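Local coordinates for mandelate racemase/muconate lactonizing enzyme (Jannaschia sp., PDB 4J3Z), which probably abstracts the alpha-proton of a carboxylate substrate to form a metal-stabilised enolate, as other enzymes of the enolase superfamily do, at residues A13-G18 with N375-T380; N70-S75 with G293-T298; D124-Y129 with L324-P329. All blocks are in the same frame, centred on the assembly; numbering follows the deposited sequence.

Contact 1: A13-G18 with N375-T380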
# COMPACT_ATOMS: atom_id res chain seq x y z
N ALA D 13 -10.44 10.11 -48.43
CA ALA D 13 -10.59 8.65 -48.53
C ALA D 13 -9.33 8.03 -49.09
O ALA D 13 -8.97 8.28 -50.25
CB ALA D 13 -11.79 8.29 -49.39
N PRO D 14 -8.61 7.23 -48.27
CA PRO D 14 -7.53 6.43 -48.83
C PRO D 14 -8.09 5.43 -49.83
O PRO D 14 -9.14 4.82 -49.57
CB PRO D 14 -6.98 5.70 -47.61
CG PRO D 14 -7.27 6.62 -46.47
CD PRO D 14 -8.62 7.19 -46.80
N PRO D 15 -7.42 5.26 -50.99
CA PRO D 15 -7.85 4.22 -51.91
C PRO D 15 -7.62 2.82 -51.33
O PRO D 15 -6.89 2.69 -50.34
CB PRO D 15 -6.96 4.44 -53.15
CG PRO D 15 -5.78 5.21 -52.66
CD PRO D 15 -6.30 6.06 -51.53
N PRO D 16 -8.26 1.79 -51.92
CA PRO D 16 -7.94 0.40 -51.59
C PRO D 16 -6.42 0.18 -51.46
O PRO D 16 -5.66 0.73 -52.27
CB PRO D 16 -8.49 -0.37 -52.80
CG PRO D 16 -9.49 0.55 -53.44
CD PRO D 16 -9.48 1.87 -52.74
N PRO D 17 -5.99 -0.62 -50.47
CA PRO D 17 -6.77 -1.42 -49.52
C PRO D 17 -7.15 -0.70 -48.21
O PRO D 17 -7.69 -1.33 -47.30
CB PRO D 17 -5.84 -2.62 -49.22
CG PRO D 17 -4.58 -2.40 -50.02
CD PRO D 17 -4.55 -0.94 -50.37
N GLY D 18 -6.90 0.60 -48.14
CA GLY D 18 -7.29 1.39 -46.98
C GLY D 18 -6.39 1.24 -45.76
O GLY D 18 -6.86 1.35 -44.61
N ASN D 375 -8.75 16.73 -53.08
CA ASN D 375 -10.14 16.86 -53.52
C ASN D 375 -10.68 15.64 -54.28
O ASN D 375 -11.78 15.17 -54.00
CB ASN D 375 -10.34 18.15 -54.34
CG ASN D 375 -10.15 19.41 -53.49
OD1 ASN D 375 -10.47 19.43 -52.29
ND2 ASN D 375 -9.64 20.47 -54.11
N ALA D 376 -9.88 15.13 -55.22
CA ALA D 376 -10.25 13.93 -55.99
C ALA D 376 -10.60 12.74 -55.09
O ALA D 376 -11.37 11.86 -55.49
CB ALA D 376 -9.12 13.56 -56.94
N HIS D 377 -10.04 12.72 -53.89
CA HIS D 377 -10.28 11.64 -52.92
C HIS D 377 -11.20 12.03 -51.76
O HIS D 377 -11.25 11.32 -50.75
CB HIS D 377 -8.95 11.16 -52.35
CG HIS D 377 -8.15 10.31 -53.28
ND1 HIS D 377 -7.28 10.85 -54.20
CD2 HIS D 377 -8.07 8.97 -53.42
CE1 HIS D 377 -6.70 9.87 -54.87
NE2 HIS D 377 -7.16 8.72 -54.42
N ARG D 378 -11.91 13.15 -51.89
CA ARG D 378 -12.80 13.62 -50.82
C ARG D 378 -13.81 12.56 -50.37
O ARG D 378 -14.37 11.82 -51.18
CB ARG D 378 -13.49 14.94 -51.19
CG ARG D 378 -14.68 14.80 -52.11
CD ARG D 378 -14.87 16.04 -52.95
NE ARG D 378 -15.74 15.78 -54.09
CZ ARG D 378 -15.33 15.31 -55.26
NH1 ARG D 378 -14.05 15.05 -55.47
NH2 ARG D 378 -16.21 15.09 -56.23
N TYR D 379 -13.98 12.45 -49.07
CA TYR D 379 -14.88 11.50 -48.47
C TYR D 379 -16.36 11.85 -48.67
O TYR D 379 -16.72 12.98 -48.62
CB TYR D 379 -14.56 11.41 -46.98
CG TYR D 379 -15.34 10.37 -46.26
CD1 TYR D 379 -14.97 9.07 -46.31
CD2 TYR D 379 -16.46 10.69 -45.57
CE1 TYR D 379 -15.69 8.12 -45.68
CE2 TYR D 379 -17.17 9.73 -44.94
CZ TYR D 379 -16.78 8.45 -45.01
OH TYR D 379 -17.47 7.47 -44.40
N THR D 380 -17.19 10.86 -48.94
CA THR D 380 -18.62 11.10 -48.99
C THR D 380 -19.54 10.14 -48.20
O THR D 380 -20.67 10.46 -47.93
CB THR D 380 -19.05 11.25 -50.45
OG1 THR D 380 -20.20 12.08 -50.54
CG2 THR D 380 -19.28 9.92 -51.09
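A13 and P15 meet H377 and Y379 in a surface contact, made where the loop after strand 4-12 runs beside the chain leaving helix 371-376. The main link is between backbones: A13 N donates to H377 O over 2.7 Å, nearly straight at 166°. A13 CB lies 3.4 Å from the same H377 O. Its methyl also comes to the edge of the Y379 ring, near the ring plane, with CB 4.5 Å from CD1. Beyond A13, Y379 bonds through its backbone to A11 and sets its ring edge-to-face with Y23. The two chains therefore run antiparallel, and the C-terminal segment lines an outermost strand of the three-stranded sheet of the N-terminal capping domain characteristic of the enolase superfamily. In relatives, the loop between the first two strands of this domain helps to close the active site; 13-18 lies in the equivalent loop.

The imidazole of H377 carries the side-chain part. With CG anti to the carbonyl carbon (chi1 -75°), the ring lies alongside the loop, reaching from A13 O toward P15; CD2 is 3.4 Å from A13 O and 3.9 Å from P15 CD. The proline and histidine side chains cross at about a right angle. H377 ND1 is hydrogen-bonded to I373 O, which should fix the ring's rotation, and F341 meets the same ring at an inclined angle.

Two further bonds shape the segments themselves. At the helix end, N375 O accepts from R378 N and R378 NH1, which approach opposite faces of its carbonyl plane; NH1 is 2.7 Å from this O. In the loop, P15 O accepts from G18 N across a type VI beta-turn with a cis P16-P17 peptide.

Contact 2: N70-S75 with G293-T298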
# COMPACT_ATOMS: atom_id res chain seq x y z
N ASN D 70 1.08 30.67 -28.69
CA ASN D 70 0.39 30.52 -27.40
C ASN D 70 -0.23 29.13 -27.28
O ASN D 70 -1.46 28.99 -27.13
CB ASN D 70 -0.67 31.62 -27.20
CG ASN D 70 -0.06 32.99 -26.97
OD1 ASN D 70 0.94 33.13 -26.26
ND2 ASN D 70 -0.64 34.02 -27.58
N ILE D 71 0.63 28.11 -27.36
CA ILE D 71 0.19 26.71 -27.31
C ILE D 71 -0.53 26.40 -26.01
O ILE D 71 -1.68 25.97 -26.02
CB ILE D 71 1.34 25.69 -27.53
CG1 ILE D 71 2.25 26.08 -28.70
CG2 ILE D 71 0.78 24.27 -27.73
CD1 ILE D 71 1.64 25.88 -30.08
N GLU D 72 0.15 26.63 -24.89
CA GLU D 72 -0.41 26.38 -23.55
C GLU D 72 -1.78 27.03 -23.39
O GLU D 72 -2.73 26.37 -22.95
CB GLU D 72 0.52 26.87 -22.45
CG GLU D 72 1.90 26.23 -22.43
CD GLU D 72 2.00 24.99 -21.57
OE1 GLU D 72 1.04 24.67 -20.83
OE2 GLU D 72 3.07 24.34 -21.61
N LEU D 73 -1.88 28.30 -23.78
CA LEU D 73 -3.13 29.06 -23.69
C LEU D 73 -4.32 28.41 -24.40
O LEU D 73 -5.37 28.20 -23.80
CB LEU D 73 -2.95 30.53 -24.15
CG LEU D 73 -4.06 31.49 -23.71
CD1 LEU D 73 -4.40 31.34 -22.23
CD2 LEU D 73 -3.73 32.94 -24.05
N MET D 74 -4.16 28.10 -25.68
CA MET D 74 -5.25 27.49 -26.45
C MET D 74 -5.59 26.08 -25.97
O MET D 74 -6.77 25.73 -25.85
CB MET D 74 -4.93 27.52 -27.93
CG MET D 74 -4.91 28.93 -28.50
SD MET D 74 -4.51 28.96 -30.25
CE MET D 74 -2.77 28.49 -30.26
N SER D 75 -4.56 25.29 -25.65
CA SER D 75 -4.77 23.94 -25.10
C SER D 75 -5.62 23.96 -23.83
O SER D 75 -6.59 23.20 -23.73
CB SER D 75 -3.43 23.24 -24.86
OG SER D 75 -3.62 22.05 -24.11
N GLY D 293 2.06 15.79 -26.59
CA GLY D 293 2.95 14.65 -26.88
C GLY D 293 4.27 14.74 -26.15
O GLY D 293 4.69 13.78 -25.51
N LYS D 294 4.92 15.91 -26.24
CA LYS D 294 6.14 16.18 -25.47
C LYS D 294 5.96 15.99 -23.97
O LYS D 294 6.85 15.46 -23.29
CB LYS D 294 6.66 17.60 -25.74
CG LYS D 294 7.58 17.75 -26.94
CD LYS D 294 8.86 16.93 -26.82
CE LYS D 294 9.87 17.56 -25.88
NZ LYS D 294 11.12 16.77 -25.92
N LYS D 295 4.83 16.36 -23.44
CA LYS D 295 4.71 16.19 -22.05
C LYS D 295 4.24 14.84 -21.60
O LYS D 295 4.43 14.48 -20.50
CB LYS D 295 3.97 17.36 -21.42
CG LYS D 295 2.69 17.68 -22.05
CD LYS D 295 1.96 18.64 -21.20
CE LYS D 295 2.07 20.05 -21.67
NZ LYS D 295 1.67 20.95 -20.59
N ILE D 296 3.67 14.07 -22.49
CA ILE D 296 3.46 12.65 -22.27
C ILE D 296 4.83 11.95 -22.30
O ILE D 296 5.06 10.96 -21.60
CB ILE D 296 2.51 12.02 -23.32
CG1 ILE D 296 1.15 12.72 -23.29
CG2 ILE D 296 2.37 10.52 -23.08
CD1 ILE D 296 0.32 12.48 -24.54
N ALA D 297 5.73 12.46 -23.13
CA ALA D 297 7.08 11.90 -23.25
C ALA D 297 7.92 12.16 -22.00
O ALA D 297 8.77 11.35 -21.63
CB ALA D 297 7.77 12.44 -24.48
N THR D 298 7.70 13.30 -21.35
CA THR D 298 8.43 13.67 -20.14
C THR D 298 7.96 12.86 -18.94
O THR D 298 8.78 12.44 -18.10
CB THR D 298 8.34 15.18 -19.86
OG1 THR D 298 9.17 15.88 -20.79
CG2 THR D 298 8.80 15.52 -18.47
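E72 and K295 lie on helices whose backbones stay well apart, the closest CA atoms being those of these two residues at 11.5 Å, and only their side chains span the interval. The contact is one long salt bridge, with E72 OE1 3.8 Å from K295 NZ. E72 OE2 is also 3.8 Å from this NZ, so the ammonium faces both carboxylate oxygens without a close bond to either.

Both chains must bend to meet, and they cross obliquely. K295 CG sits between the backbone N and the carbonyl carbon (chi1 52°), and a kink at chi3 turns its end toward the glutamate. E72 bends at chi2, bringing its carboxylate nearer to the other helix than its CB direction alone would.

The glutamate has stronger partners than K295. Its OE2 accepts a hydrogen bond from W291 NE1, one turn before K295, and forms a salt bridge with K294 of the second subunit. K294 NZ of this chain in turn pairs with E72 of that subunit, and also donates to L118 O. The gathered positive charges would probably favour the ionised carboxylate.

Together these contacts join helix 71-80 of the capping domain to helix 290-302 of the barrel domain, at an interface between subunits in which the E72–K294 pairing is reciprocal, within the two-domain fold typical of the enolase superfamily.

Contact 3: D124-Y129 with L324-P329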
# COMPACT_ATOMS: atom_id res chain seq x y z
N ASP D 124 19.35 11.51 -34.64
CA ASP D 124 19.68 11.82 -36.04
C ASP D 124 18.77 11.05 -36.98
O ASP D 124 18.30 11.57 -37.99
CB ASP D 124 21.14 11.48 -36.34
CG ASP D 124 22.07 12.66 -36.16
OD1 ASP D 124 21.68 13.64 -35.48
OD2 ASP D 124 23.21 12.61 -36.69
N ARG D 125 18.56 9.78 -36.65
CA ARG D 125 17.66 8.91 -37.35
C ARG D 125 16.75 8.27 -36.30
O ARG D 125 17.16 8.07 -35.15
CB ARG D 125 18.42 7.81 -38.11
CG ARG D 125 18.99 8.23 -39.47
CD ARG D 125 19.28 7.01 -40.36
NE ARG D 125 19.85 5.91 -39.59
CZ ARG D 125 19.86 4.63 -39.97
NH1 ARG D 125 20.40 3.72 -39.17
NH2 ARG D 125 19.34 4.25 -41.14
N ILE D 126 15.54 7.93 -36.72
CA ILE D 126 14.51 7.42 -35.83
C ILE D 126 14.07 6.03 -36.25
O ILE D 126 13.80 5.78 -37.44
CB ILE D 126 13.33 8.43 -35.75
CG1 ILE D 126 13.51 9.35 -34.54
CG2 ILE D 126 11.98 7.75 -35.70
CD1 ILE D 126 14.42 10.52 -34.80
N ARG D 127 14.02 5.11 -35.28
CA ARG D 127 13.68 3.72 -35.54
C ARG D 127 12.21 3.61 -35.88
O ARG D 127 11.38 4.27 -35.25
CB ARG D 127 14.04 2.83 -34.35
CG ARG D 127 14.05 1.34 -34.66
CD ARG D 127 14.52 0.54 -33.46
NE ARG D 127 13.99 -0.82 -33.45
CZ ARG D 127 13.94 -1.59 -32.37
NH1 ARG D 127 14.39 -1.13 -31.20
NH2 ARG D 127 13.43 -2.82 -32.44
N ALA D 128 11.91 2.79 -36.88
CA ALA D 128 10.55 2.65 -37.40
C ALA D 128 10.13 1.19 -37.52
O ALA D 128 10.95 0.31 -37.80
CB ALA D 128 10.44 3.34 -38.75
N TYR D 129 8.84 0.93 -37.32
CA TYR D 129 8.27 -0.38 -37.63
C TYR D 129 7.07 -0.26 -38.56
O TYR D 129 6.75 0.83 -39.02
CB TYR D 129 7.90 -1.14 -36.36
CG TYR D 129 6.69 -0.60 -35.60
CD1 TYR D 129 5.39 -1.01 -35.92
CD2 TYR D 129 6.86 0.29 -34.54
CE1 TYR D 129 4.30 -0.53 -35.21
CE2 TYR D 129 5.78 0.77 -33.83
CZ TYR D 129 4.50 0.35 -34.16
OH TYR D 129 3.42 0.83 -33.46
N LEU D 324 8.23 14.97 -33.23
CA LEU D 324 8.22 14.70 -31.79
C LEU D 324 9.22 13.59 -31.47
O LEU D 324 9.88 13.62 -30.42
CB LEU D 324 6.82 14.33 -31.31
CG LEU D 324 6.64 13.67 -29.93
CD1 LEU D 324 7.16 14.54 -28.81
CD2 LEU D 324 5.18 13.31 -29.70
N GLY D 325 9.32 12.61 -32.37
CA GLY D 325 10.22 11.48 -32.20
C GLY D 325 11.68 11.88 -32.25
O GLY D 325 12.52 11.26 -31.59
N VAL D 326 11.99 12.91 -33.03
CA VAL D 326 13.36 13.39 -33.17
C VAL D 326 13.87 13.92 -31.84
O VAL D 326 15.06 13.77 -31.51
CB VAL D 326 13.48 14.48 -34.25
CG1 VAL D 326 14.88 15.06 -34.28
CG2 VAL D 326 13.11 13.92 -35.61
N SER D 327 12.95 14.51 -31.08
CA SER D 327 13.25 15.33 -29.92
C SER D 327 13.31 14.59 -28.57
O SER D 327 13.78 15.17 -27.58
CB SER D 327 12.23 16.46 -29.84
OG SER D 327 10.91 15.95 -29.90
N CYS D 328 12.84 13.34 -28.54
CA CYS D 328 12.73 12.58 -27.28
C CYS D 328 13.85 11.56 -27.08
O CYS D 328 14.03 10.65 -27.91
CB CYS D 328 11.37 11.87 -27.17
SG CYS D 328 9.88 12.90 -27.26
N PRO D 329 14.62 11.70 -25.97
CA PRO D 329 15.64 10.72 -25.57
C PRO D 329 15.08 9.33 -25.32
O PRO D 329 15.80 8.33 -25.46
CB PRO D 329 16.19 11.31 -24.26
CG PRO D 329 16.02 12.79 -24.44
CD PRO D 329 14.72 12.94 -25.18
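I126 lies over one face of the flat peptide that joins G325 to V326, its CG1 3.7 Å from G325 O and 3.9 Å from G325 C, while N123 ND2 donates a hydrogen bond to the same carbonyl oxygen. The end of the isoleucine reaches on to V326: CD1 is 3.5 Å from the valine CA and 3.7 Å from CG2, the methyl that stands anti to the carbonyl carbon. The two side chains cross at about a right angle. With I126 chi1 at -95° and chi2 at 84°, CG1 sits over the peptide and CD1 is turned on to V326.

G325 meets I126 through its backbone. This is packing inside the modified TIM barrel, of the (beta/alpha)7-beta kind, in which strand 125-131 opens the barrel and helix 315-327 precedes the parallel strand 334-336 beside it. L331 and V334 also touch I126, and W115 touches V326. With an alanine here everything beyond CB would be gone, a gap would probably open between the strand and the G325-V326 peptide, and V326 CG2 would probably lose its contact with CD1.

Within 324-329, S327 OG donates to L324 O over 2.6 Å from above the carbonyl plane, on the same face as S327 N.

Overall arrangement
From the N terminus, the chain passes 13-18, then 70-75 and 124-129, before returning through 293-298, 324-329 and 375-380. Contact 1 thus closes the widest loop, bringing the C-terminal part back to the first strand of the capping domain, and contacts 2 and 3 are both nested within it. These two cross, since their segments alternate. Contact 2 ties the capping domain to a barrel helix; contact 3 ties the first barrel strand to the helix before strand 334-336. They touch where helix 290-302 packs on helix 315-327, with K294 CD 3.5 Å from L324 CD1. Contact 1 stands apart, its centre about 31 Å from that of contact 2 and about 29 Å from that of contact 3.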